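Local atomic coordinates of pyruvate kinase 1 (Trypanosoma brucei brucei, PDB entry 4KCV), a protein that catalyses the last step of glycolysis, transferring a phosphoryl group from phosphoenolpyruvate to ADP to give pyruvate and ATP. Residues R23-I28 with C327-G332; G258-R263 with I294-M299. All coordinates share one frame; numbering follows the deposited sequence.

Both contacts belong to the closed eight-stranded parallel barrel of pyruvate kinase, with centres about 9 Å apart. Contact 1 joins the first barrel strand, 23-27, to the last, 327-330. Contact 2 joins the sixth and seventh, 258-262 and 293-296, and both of its segments fall in sequence between those of contact 1. Strands 293-296 and 327-330 are neighbours, so the contacts share one sheet and touch directly: Met329 of contact 1 packs on Met260 and Ala296 of contact 2 inside the barrel. The C-terminal ends of the strands face the bound 2-oxoglutaric acid, which both contacts reach. This is the end where TIM barrels carry their active sites.

Contact 1 of 2, residues R23-I28 with C327-G332; sequences RIVCTI and CVMLSG. With AKG (2-oxoglutaric acid), chain E.
Val25 and Met329 pair where the first and eighth strands meet and close the TIM barrel. The strands run parallel at an angle of 23°. Val25 CB touches Met329 CG at 3.9 Å, and the methionine chain passes obliquely across the valine, with SD near CG1. Met329 CG points anti to its backbone N (chi1 -174°), which carries the chain past the valine. CE then lies 3.7 Å from C4 of the bound 2-oxoglutaric acid. Towards the N-terminal ends, Arg23 CB meets Cys327 SG at 3.8 Å on the same interior face. Arg23 turns its guanidinium out of the contact, where NH1 bonds Arg20 O and NH2 bonds Val438 O.

The backbones are tied by bonds that alternate in direction. Arg23 O takes the N-H of Val328, Val25 N gives to Val328 O, and Val25 O takes the N-H of Leu330. Arg23 O and Val25 O each also receive a CA-H contact, from Cys327 and Met329.

The opposite face carries Ile24, Cys26, Val328 and Leu330. Packing between the strands is sparser here: Ile24 CG2 and Leu330 CD1 are 4.3 Å apart. Helix 340-356 covers this face, with Val344 and Met347 against Leu330.

Near the C-terminal ends, Thr27 grips Leu330 O twice. Its hydroxyl stands beside its own backbone N (chi1 -52°), which lets both groups reach one acceptor. Arg50 NH1 also bonds this hydroxyl. Thr27 N lies 3.0 Å from Leu330 O and is tilted out of the carbonyl plane, whereas Thr27 OG1 lies 2.7 Å from Leu330 O, in that plane and on a lone pair.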
# COMPACT_ATOMS: atom_id res chain seq x y z
N ARG A 23 -14.28 -5.52 26.39
CA ARG A 23 -14.52 -5.61 27.81
C ARG A 23 -15.57 -4.58 28.18
O ARG A 23 -15.68 -3.52 27.53
CB ARG A 23 -13.23 -5.33 28.60
CG ARG A 23 -12.16 -6.42 28.47
CD ARG A 23 -12.72 -7.78 28.90
NE ARG A 23 -11.81 -8.87 28.54
CZ ARG A 23 -12.02 -9.76 27.57
NH1 ARG A 23 -13.14 -9.74 26.86
NH2 ARG A 23 -11.11 -10.71 27.35
N ILE A 24 -16.37 -4.92 29.19
CA ILE A 24 -17.52 -4.14 29.55
C ILE A 24 -17.40 -3.64 30.99
O ILE A 24 -17.27 -4.44 31.94
CB ILE A 24 -18.83 -4.96 29.36
CG1 ILE A 24 -18.96 -5.41 27.88
CG2 ILE A 24 -20.04 -4.13 29.75
CD1 ILE A 24 -20.05 -6.46 27.64
N VAL A 25 -17.44 -2.31 31.14
CA VAL A 25 -17.49 -1.64 32.42
C VAL A 25 -18.95 -1.30 32.75
O VAL A 25 -19.64 -0.68 31.94
CB VAL A 25 -16.68 -0.30 32.36
CG1 VAL A 25 -16.64 0.38 33.70
CG2 VAL A 25 -15.27 -0.56 31.87
N CYS A 26 -19.42 -1.75 33.93
CA CYS A 26 -20.76 -1.41 34.42
C CYS A 26 -20.73 -0.58 35.69
O CYS A 26 -20.04 -0.93 36.67
CB CYS A 26 -21.58 -2.68 34.69
SG CYS A 26 -21.60 -3.81 33.30
N THR A 27 -21.49 0.53 35.67
CA THR A 27 -21.74 1.34 36.85
C THR A 27 -22.76 0.65 37.78
O THR A 27 -23.83 0.23 37.34
CB THR A 27 -22.29 2.72 36.43
OG1 THR A 27 -21.42 3.30 35.47
CG2 THR A 27 -22.45 3.68 37.65
N ILE A 28 -22.40 0.55 39.05
CA ILE A 28 -23.23 -0.11 40.02
C ILE A 28 -24.16 0.88 40.72
O ILE A 28 -23.79 2.02 40.97
CB ILE A 28 -22.36 -0.84 41.05
CG1 ILE A 28 -21.44 -1.86 40.36
CG2 ILE A 28 -23.25 -1.49 42.11
CD1 ILE A 28 -22.12 -2.66 39.26
N CYS A 327 -12.59 -1.04 25.86
CA CYS A 327 -13.77 -1.19 26.67
C CYS A 327 -14.88 -0.32 26.16
O CYS A 327 -14.64 0.81 25.69
CB CYS A 327 -13.48 -0.80 28.13
SG CYS A 327 -12.14 -1.72 28.90
N VAL A 328 -16.10 -0.75 26.46
CA VAL A 328 -17.24 0.12 26.44
C VAL A 328 -17.93 0.11 27.79
O VAL A 328 -17.74 -0.80 28.60
CB VAL A 328 -18.23 -0.32 25.35
CG1 VAL A 328 -17.66 0.03 23.97
CG2 VAL A 328 -18.50 -1.81 25.47
N MET A 329 -18.74 1.14 28.05
CA MET A 329 -19.17 1.41 29.40
C MET A 329 -20.68 1.63 29.44
O MET A 329 -21.29 2.14 28.48
CB MET A 329 -18.43 2.61 29.99
CG MET A 329 -18.73 2.86 31.47
SD MET A 329 -17.58 4.02 32.24
CE MET A 329 -18.66 5.46 32.37
N LEU A 330 -21.26 1.25 30.57
CA LEU A 330 -22.64 1.50 30.85
C LEU A 330 -22.71 2.32 32.14
O LEU A 330 -21.93 2.09 33.09
CB LEU A 330 -23.38 0.17 30.98
CG LEU A 330 -23.41 -0.66 29.68
CD1 LEU A 330 -23.83 -2.09 29.94
CD2 LEU A 330 -24.35 0.01 28.67
N SER A 331 -23.59 3.32 32.15
CA SER A 331 -23.82 4.15 33.33
C SER A 331 -25.20 3.87 33.90
O SER A 331 -25.41 2.86 34.57
CB SER A 331 -23.64 5.63 32.99
OG SER A 331 -22.27 5.90 32.67
N GLY A 332 -26.15 4.77 33.63
CA GLY A 332 -27.51 4.62 34.17
C GLY A 332 -28.15 3.30 33.75
O GLY A 332 -28.96 2.74 34.49
C1 AKG E . -19.24 11.68 31.16
O1 AKG E . -19.59 11.07 30.13
O2 AKG E . -19.29 12.94 31.17
C2 AKG E . -18.68 10.91 32.39
O5 AKG E . -18.37 11.49 33.45
C3 AKG E . -18.75 9.38 32.30
C4 AKG E . -19.89 8.88 33.20
C5 AKG E . -21.24 9.11 32.51
O3 AKG E . -21.59 10.29 32.29
O4 AKG E . -21.91 8.10 32.24

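Contact 2 of 2, residues G258-R263 with I294-M299; sequences GIMVAR and ICATQM. With AKG (2-oxoglutaric acid), chain E.
Arg263 reaches across the C-terminal ends of the sixth and seventh strands of the TIM barrel to Ala296 and Thr297. Its CB and CG both lie 3.5 Å from Ala296 O. The chain bends at chi3 (-55°) and turns NE back to the same oxygen. Arg263 NE gives a 2.9 Å hydrogen bond to Ala296 O, approaching from above the carbonyl plane, 37° out of it. The carbon CZ has Cys295 SG over one face of the guanidinium, offset toward the rim, at 3.8 Å. At the tip, Arg263 NH2 donates to Thr297 O at 2.9 Å. Met299 CG comes within 3.6 Å of Arg263 NH2, its side chain crossing the arginine at about a right angle. The two carbonyls lie near the guanidinium plane at its edge, each somewhat tilted from it, and help fix the group against the turn after the seventh strand.

Behind this, the strands pair in parallel. Ile259 O accepts from Ile294 N, and Val261 N gives to Ile294 O. The next bond, Ala296 N to Val261 O, is weak, as the strands begin to part. Inside the barrel, Met260 SD rests on Ala296 CB at 3.8 Å.

Thr297 OG1 donates to O1 of the bound 2-oxoglutaric acid; the modelled separation is very short and its exact value doubtful. Lys239 and the backbone of Gly264 and Asp265 also bond this ligand, which probably marks the active site.

The guanidinium bridges two helices: NH2 forms a salt bridge with Asp316 of helix 311-323, and NH1 bonds Gln279 of helix 275-289. Strands 235-240 and 327-330 flank the pair in the barrel wall, and Arg263 O bonds Arg311 of a neighbouring subunit.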
# COMPACT_ATOMS: atom_id res chain seq x y z
N GLY A 258 -4.29 5.02 31.18
CA GLY A 258 -5.42 4.75 30.28
C GLY A 258 -6.28 6.00 30.16
O GLY A 258 -6.04 7.00 30.84
N ILE A 259 -7.28 5.95 29.28
CA ILE A 259 -8.12 7.10 28.98
C ILE A 259 -9.58 6.66 28.94
O ILE A 259 -9.89 5.53 28.51
CB ILE A 259 -7.74 7.73 27.62
CG1 ILE A 259 -6.33 8.35 27.67
CG2 ILE A 259 -8.78 8.77 27.18
CD1 ILE A 259 -6.18 9.49 28.68
N MET A 260 -10.47 7.51 29.45
CA MET A 260 -11.89 7.37 29.15
C MET A 260 -12.35 8.52 28.29
O MET A 260 -12.11 9.67 28.62
CB MET A 260 -12.75 7.33 30.44
CG MET A 260 -14.24 7.11 30.15
SD MET A 260 -15.32 7.60 31.50
CE MET A 260 -14.77 6.45 32.75
N VAL A 261 -13.03 8.21 27.20
CA VAL A 261 -13.63 9.25 26.37
C VAL A 261 -14.98 9.55 26.97
O VAL A 261 -15.93 8.79 26.75
CB VAL A 261 -13.82 8.79 24.91
CG1 VAL A 261 -14.51 9.87 24.10
CG2 VAL A 261 -12.48 8.42 24.28
N ALA A 262 -15.02 10.54 27.86
CA ALA A 262 -16.19 10.77 28.70
C ALA A 262 -17.17 11.65 27.94
O ALA A 262 -17.19 12.86 28.12
CB ALA A 262 -15.75 11.44 30.01
N ARG A 263 -17.96 11.04 27.08
CA ARG A 263 -18.65 11.79 25.99
C ARG A 263 -19.78 12.70 26.48
O ARG A 263 -20.16 13.64 25.80
CB ARG A 263 -19.19 10.81 24.95
CG ARG A 263 -18.10 10.00 24.28
CD ARG A 263 -18.67 9.18 23.13
NE ARG A 263 -19.77 8.32 23.58
CZ ARG A 263 -20.44 7.50 22.78
NH1 ARG A 263 -20.12 7.39 21.49
NH2 ARG A 263 -21.47 6.82 23.26
N ILE A 294 -11.40 3.55 27.18
CA ILE A 294 -12.82 3.24 27.44
C ILE A 294 -13.70 4.25 26.73
O ILE A 294 -13.49 5.47 26.85
CB ILE A 294 -13.13 3.32 28.95
CG1 ILE A 294 -12.16 2.42 29.74
CG2 ILE A 294 -14.60 2.94 29.21
CD1 ILE A 294 -12.26 2.54 31.25
N CYS A 295 -14.67 3.76 25.96
CA CYS A 295 -15.70 4.64 25.43
C CYS A 295 -16.94 4.60 26.35
O CYS A 295 -17.36 3.54 26.79
CB CYS A 295 -16.07 4.24 23.98
SG CYS A 295 -17.33 5.33 23.21
N ALA A 296 -17.47 5.78 26.68
CA ALA A 296 -18.52 5.91 27.72
C ALA A 296 -19.69 6.79 27.25
O ALA A 296 -19.52 7.69 26.42
CB ALA A 296 -17.92 6.49 29.01
N THR A 297 -20.86 6.52 27.82
CA THR A 297 -21.97 7.49 27.95
C THR A 297 -23.08 7.27 26.92
O THR A 297 -22.88 7.50 25.73
CB THR A 297 -21.50 8.95 27.93
OG1 THR A 297 -20.54 9.14 28.97
CG2 THR A 297 -22.71 9.90 28.18
N GLN A 298 -24.24 6.83 27.41
CA GLN A 298 -25.47 6.70 26.61
C GLN A 298 -25.34 5.70 25.46
O GLN A 298 -26.12 5.75 24.49
CB GLN A 298 -25.95 8.05 26.08
CG GLN A 298 -26.34 9.08 27.16
CD GLN A 298 -26.77 10.41 26.55
OE1 GLN A 298 -26.16 10.89 25.60
NE2 GLN A 298 -27.89 10.94 27.01
N MET A 299 -24.44 4.75 25.59
CA MET A 299 -24.21 3.79 24.52
C MET A 299 -25.43 2.93 24.25
O MET A 299 -25.73 2.60 23.10
CB MET A 299 -22.98 2.92 24.82
CG MET A 299 -21.72 3.75 25.05
SD MET A 299 -20.20 2.82 24.72
CE MET A 299 -20.25 2.85 22.92
C1 AKG E . -19.24 11.68 31.16
O1 AKG E . -19.59 11.07 30.13
O2 AKG E . -19.29 12.94 31.17
C2 AKG E . -18.68 10.91 32.39
O5 AKG E . -18.37 11.49 33.45
C3 AKG E . -18.75 9.38 32.30
C4 AKG E . -19.89 8.88 33.20
C5 AKG E . -21.24 9.11 32.51
O3 AKG E . -21.59 10.29 32.29
O4 AKG E . -21.91 8.10 32.24